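Long-range contacts in endo-polygalacturonase (Pectobacterium carotovorum subsp. carotovorum, PDB 1BHE), which hydrolyses the alpha-1,4-galacturonosyl links of polygalacturonic acid and takes part in the maceration and soft rot of plant tissue: residues N77-F82 against Q128-S133; C89-K94 against K147-R152. One frame throughout, in Å; residues are numbered along the deposited sequence.

Contact 1 (N77-F82 against Q128-S133); sequences NNAKSF and QDKKVS
Q128 and D129 each reach across to the turn that begins at N78. The amide of Q128 crosses the side chain of N78 at about a right angle, and the two amide planes are 74° apart. Within this crossing N78 ND2 donates to Q128 OE1 at 3.2 Å. The donor is somewhat tilted from the carbonyl plane of Q128. N77 also crosses Q128 at about a right angle, with CG of N77 lying 3.9 Å from CG of Q128. N77 ND2 donates to K126 O. The backbone fixes the same corner: Q128 N donates to N77 O at 2.8 Å.

The carboxylate of D129 crosses the amide of N78 obliquely, the planes 33° apart. Their nearest atoms, N78 OD1 and D129 OD2 at 3.3 Å, are two acceptors and make no bond. D129 OD2 instead accepts from K80 N at 2.8 Å and is met nearly along the C-O axis.

N78 forms an Asx motif. Its CG stands anti to the backbone N (chi1 -170°), and OD1 accepts from S81 N at 3.0 Å on a lone pair. The turn from A79 to S81 has helical backbone angles, and F82 N bonds to A79 O. The family 28 fold is a right-handed parallel beta-helix, and both segments are loops leaving its strands. Segment 77-82 follows strand 72-75. Segment 128-133 comes after strand 118-120 and before helix 136-144.

The bond to K80 N also brings D129 OD2 within 3.4 Å of K80 CB. The methyl group of A79 points toward the opposite loop and lies near D129 OD2 and K130 CE.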
# COMPACT_ATOMS: atom_id res chain seq x y z
N ASN A 77 6.88 8.66 -18.75
CA ASN A 77 8.18 8.72 -18.11
C ASN A 77 8.76 10.12 -18.26
O ASN A 77 9.77 10.37 -18.92
CB ASN A 77 9.13 7.66 -18.68
CG ASN A 77 9.38 7.77 -20.16
OD1 ASN A 77 8.50 8.13 -20.94
ND2 ASN A 77 10.61 7.47 -20.60
N ASN A 78 8.12 11.08 -17.60
CA ASN A 78 8.48 12.49 -17.65
C ASN A 78 8.21 13.14 -16.30
O ASN A 78 7.07 13.14 -15.83
CB ASN A 78 7.66 13.19 -18.75
CG ASN A 78 8.19 14.59 -18.99
OD1 ASN A 78 7.87 15.51 -18.24
ND2 ASN A 78 9.06 14.74 -19.99
N ALA A 79 9.24 13.71 -15.68
CA ALA A 79 9.09 14.29 -14.36
C ALA A 79 8.28 15.57 -14.35
O ALA A 79 7.42 15.75 -13.48
CB ALA A 79 10.47 14.51 -13.74
N LYS A 80 8.46 16.44 -15.34
CA LYS A 80 7.69 17.68 -15.43
C LYS A 80 6.20 17.42 -15.58
O LYS A 80 5.38 18.18 -15.05
CB LYS A 80 8.19 18.56 -16.58
CG LYS A 80 7.45 19.89 -16.69
CD LYS A 80 8.05 20.79 -17.76
CE LYS A 80 7.32 22.13 -17.77
NZ LYS A 80 7.06 22.58 -19.16
N SER A 81 5.80 16.32 -16.21
CA SER A 81 4.40 15.97 -16.37
C SER A 81 3.67 15.71 -15.06
O SER A 81 2.45 15.85 -15.04
CB SER A 81 4.26 14.73 -17.28
OG SER A 81 4.48 15.10 -18.63
N PHE A 82 4.37 15.34 -13.99
CA PHE A 82 3.77 15.07 -12.70
C PHE A 82 4.06 16.14 -11.65
O PHE A 82 3.66 15.99 -10.49
CB PHE A 82 4.29 13.71 -12.18
CG PHE A 82 3.73 12.55 -12.96
CD1 PHE A 82 4.34 12.10 -14.12
CD2 PHE A 82 2.57 11.91 -12.54
CE1 PHE A 82 3.81 11.05 -14.85
CE2 PHE A 82 2.03 10.86 -13.25
CZ PHE A 82 2.65 10.43 -14.41
N GLN A 128 12.44 10.95 -19.62
CA GLN A 128 12.77 11.72 -20.81
C GLN A 128 13.52 13.00 -20.42
O GLN A 128 14.33 13.59 -21.11
CB GLN A 128 11.50 12.13 -21.55
CG GLN A 128 10.61 10.99 -22.01
CD GLN A 128 9.26 11.45 -22.51
OE1 GLN A 128 8.87 12.61 -22.36
NE2 GLN A 128 8.50 10.54 -23.12
N ASP A 129 13.17 13.47 -19.26
CA ASP A 129 13.52 14.63 -18.52
C ASP A 129 14.76 14.62 -17.65
O ASP A 129 15.22 15.67 -17.19
CB ASP A 129 12.32 14.76 -17.50
CG ASP A 129 11.70 16.13 -17.63
OD1 ASP A 129 12.20 16.90 -18.49
OD2 ASP A 129 10.77 16.43 -16.86
N LYS A 130 15.21 13.43 -17.24
CA LYS A 130 16.35 13.32 -16.34
C LYS A 130 17.30 12.23 -16.83
O LYS A 130 16.95 11.46 -17.72
CB LYS A 130 15.92 12.99 -14.91
CG LYS A 130 14.89 13.86 -14.23
CD LYS A 130 15.44 15.24 -13.89
CE LYS A 130 14.38 16.11 -13.23
NZ LYS A 130 14.82 17.53 -13.10
N LYS A 131 18.48 12.12 -16.21
CA LYS A 131 19.44 11.09 -16.58
C LYS A 131 19.06 9.72 -16.04
O LYS A 131 19.57 8.69 -16.48
CB LYS A 131 20.83 11.46 -16.05
CG LYS A 131 21.64 12.34 -17.00
CD LYS A 131 23.12 12.33 -16.62
CE LYS A 131 23.79 11.06 -17.10
NZ LYS A 131 25.27 11.10 -16.91
N VAL A 132 18.20 9.70 -15.02
CA VAL A 132 17.85 8.48 -14.31
C VAL A 132 16.36 8.14 -14.34
O VAL A 132 15.53 8.93 -14.76
CB VAL A 132 18.24 8.61 -12.82
CG1 VAL A 132 19.75 8.56 -12.61
CG2 VAL A 132 17.66 9.89 -12.23
N SER A 133 16.05 6.95 -13.83
CA SER A 133 14.68 6.50 -13.67
C SER A 133 14.16 6.94 -12.31
O SER A 133 14.95 7.41 -11.48
CB SER A 133 14.62 4.97 -13.72
OG SER A 133 15.24 4.41 -12.57

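Contact 2 (C89-K94 against K147-R152); sequences CGVVDK and KQNTPR
N149 faces V91 and D93 and binds both through one side-chain nitrogen. Its ND2 donates to V91 O at 2.9 Å and to D93 OD1 at 2.9 Å. Both acceptors lie nearly in the amide plane, where the two N-H groups point. Seen from the acceptors the approach is different: ND2 stands above the carbonyl plane of V91 and above the carboxylate plane of D93. The amide and carboxylate planes are 75° apart. OD1 of N149 accepts from the backbone N of G96 and G98, and D93 OD1 also accepts from N95 N. V91 O takes a second bond, from N149 N.

The backbone bonds form a short antiparallel ladder outside the coils of the parallel beta-helix. D93 and K147 are its hydrogen-bonded pair, with D93 N to K147 O at 2.8 Å and K147 N to D93 O at 2.8 Å. V92 and Q148 are the non-hydrogen-bonded pair. Their side chains share the face that meets helix 136-144. G90 N to N149 O at 2.9 Å continues the contact past the ladder.

A lysine hydrogen bond and an apolar contact lie at the ends. The K147 chain is bent at chi3 and chi4, and NZ donates to K94 O at 3.2 Å from above the carbonyl plane. NZ also bonds N95 O. C89 SG, in a disulfide with C99, lies 4.5 Å from P151 CD.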
# COMPACT_ATOMS: atom_id res chain seq x y z
N CYS A 89 9.33 17.90 -9.16
CA CYS A 89 9.25 16.45 -9.33
C CYS A 89 10.49 15.83 -9.95
O CYS A 89 11.20 16.46 -10.74
CB CYS A 89 8.01 16.16 -10.19
SG CYS A 89 7.46 14.45 -10.29
N GLY A 90 10.80 14.60 -9.57
CA GLY A 90 11.94 13.87 -10.10
C GLY A 90 13.28 14.38 -9.59
O GLY A 90 14.30 14.30 -10.27
N VAL A 91 13.28 14.93 -8.38
CA VAL A 91 14.47 15.47 -7.73
C VAL A 91 14.55 14.97 -6.30
O VAL A 91 13.60 14.39 -5.77
CB VAL A 91 14.45 17.01 -7.69
CG1 VAL A 91 14.64 17.62 -9.07
CG2 VAL A 91 13.17 17.53 -7.06
N VAL A 92 15.69 15.18 -5.66
CA VAL A 92 15.93 14.78 -4.28
C VAL A 92 16.11 16.05 -3.45
O VAL A 92 16.88 16.93 -3.84
CB VAL A 92 17.17 13.89 -4.13
CG1 VAL A 92 17.44 13.58 -2.66
CG2 VAL A 92 17.01 12.59 -4.92
N ASP A 93 15.35 16.20 -2.36
CA ASP A 93 15.43 17.43 -1.57
C ASP A 93 14.74 17.29 -0.22
O ASP A 93 14.56 16.18 0.28
CB ASP A 93 14.83 18.59 -2.38
CG ASP A 93 13.38 18.39 -2.79
OD1 ASP A 93 12.65 17.59 -2.17
OD2 ASP A 93 12.96 19.05 -3.77
N LYS A 94 14.30 18.40 0.36
CA LYS A 94 13.63 18.43 1.64
C LYS A 94 12.11 18.39 1.51
O LYS A 94 11.39 18.50 2.51
CB LYS A 94 14.00 19.71 2.40
CG LYS A 94 15.30 19.69 3.19
CD LYS A 94 15.63 21.09 3.70
CE LYS A 94 16.85 21.10 4.59
NZ LYS A 94 16.74 22.13 5.67
N LYS A 147 14.89 13.39 0.69
CA LYS A 147 13.68 12.77 0.18
C LYS A 147 13.56 12.86 -1.34
O LYS A 147 13.81 13.91 -1.93
CB LYS A 147 12.44 13.41 0.82
CG LYS A 147 12.41 13.34 2.34
CD LYS A 147 11.07 13.79 2.89
CE LYS A 147 11.24 14.71 4.09
NZ LYS A 147 10.32 15.88 3.99
N GLN A 148 13.15 11.75 -1.97
CA GLN A 148 12.95 11.76 -3.41
C GLN A 148 11.51 12.21 -3.70
O GLN A 148 10.61 12.01 -2.88
CB GLN A 148 13.22 10.41 -4.06
CG GLN A 148 12.20 9.32 -3.76
CD GLN A 148 12.68 8.38 -2.67
OE1 GLN A 148 13.05 8.85 -1.59
NE2 GLN A 148 12.68 7.08 -2.92
N ASN A 149 11.33 12.85 -4.84
CA ASN A 149 10.01 13.29 -5.27
C ASN A 149 9.63 12.42 -6.46
O ASN A 149 10.18 12.58 -7.55
CB ASN A 149 9.98 14.77 -5.63
CG ASN A 149 10.30 15.64 -4.43
OD1 ASN A 149 9.39 16.09 -3.73
ND2 ASN A 149 11.60 15.85 -4.21
N THR A 150 8.75 11.44 -6.25
CA THR A 150 8.31 10.52 -7.30
C THR A 150 6.80 10.29 -7.14
O THR A 150 6.29 10.29 -6.02
CB THR A 150 8.99 9.15 -7.24
OG1 THR A 150 8.69 8.54 -5.97
CG2 THR A 150 10.51 9.17 -7.40
N PRO A 151 6.08 10.08 -8.23
CA PRO A 151 4.65 9.87 -8.20
C PRO A 151 4.15 8.55 -7.65
O PRO A 151 4.64 7.46 -7.99
CB PRO A 151 4.21 9.99 -9.66
CG PRO A 151 5.42 10.08 -10.50
CD PRO A 151 6.63 10.08 -9.61
N ARG A 152 3.14 8.60 -6.78
CA ARG A 152 2.39 7.43 -6.36
C ARG A 152 1.44 7.00 -7.49
O ARG A 152 1.06 7.87 -8.29
CB ARG A 152 1.56 7.72 -5.11
CG ARG A 152 2.44 7.89 -3.87
CD ARG A 152 1.61 8.36 -2.68
NE ARG A 152 2.42 8.36 -1.45
CZ ARG A 152 2.04 8.93 -0.32
NH1 ARG A 152 0.87 9.56 -0.22
NH2 ARG A 152 2.85 8.88 0.74

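Overall arrangement
Contacts 1 and 2 lie on the same side of the chain's centre, their own centres about 11 Å apart. Their segments alternate along the chain. They also touch directly. A79 O lies 3.4 Å from C89 CB, and K130 CE lies 3.5 Å from G90 O. F82 packs by CD2 on P151 CB at 3.8 Å and by CB on C89 SG. Contact 1 is a surface contact away from the annotated sites. Contact 2 is nearer to them: the side chain of Q148 is about 7 Å from that of D223, the predicted proton donor, and about 11 Å from that of H251, an inferred active-site residue.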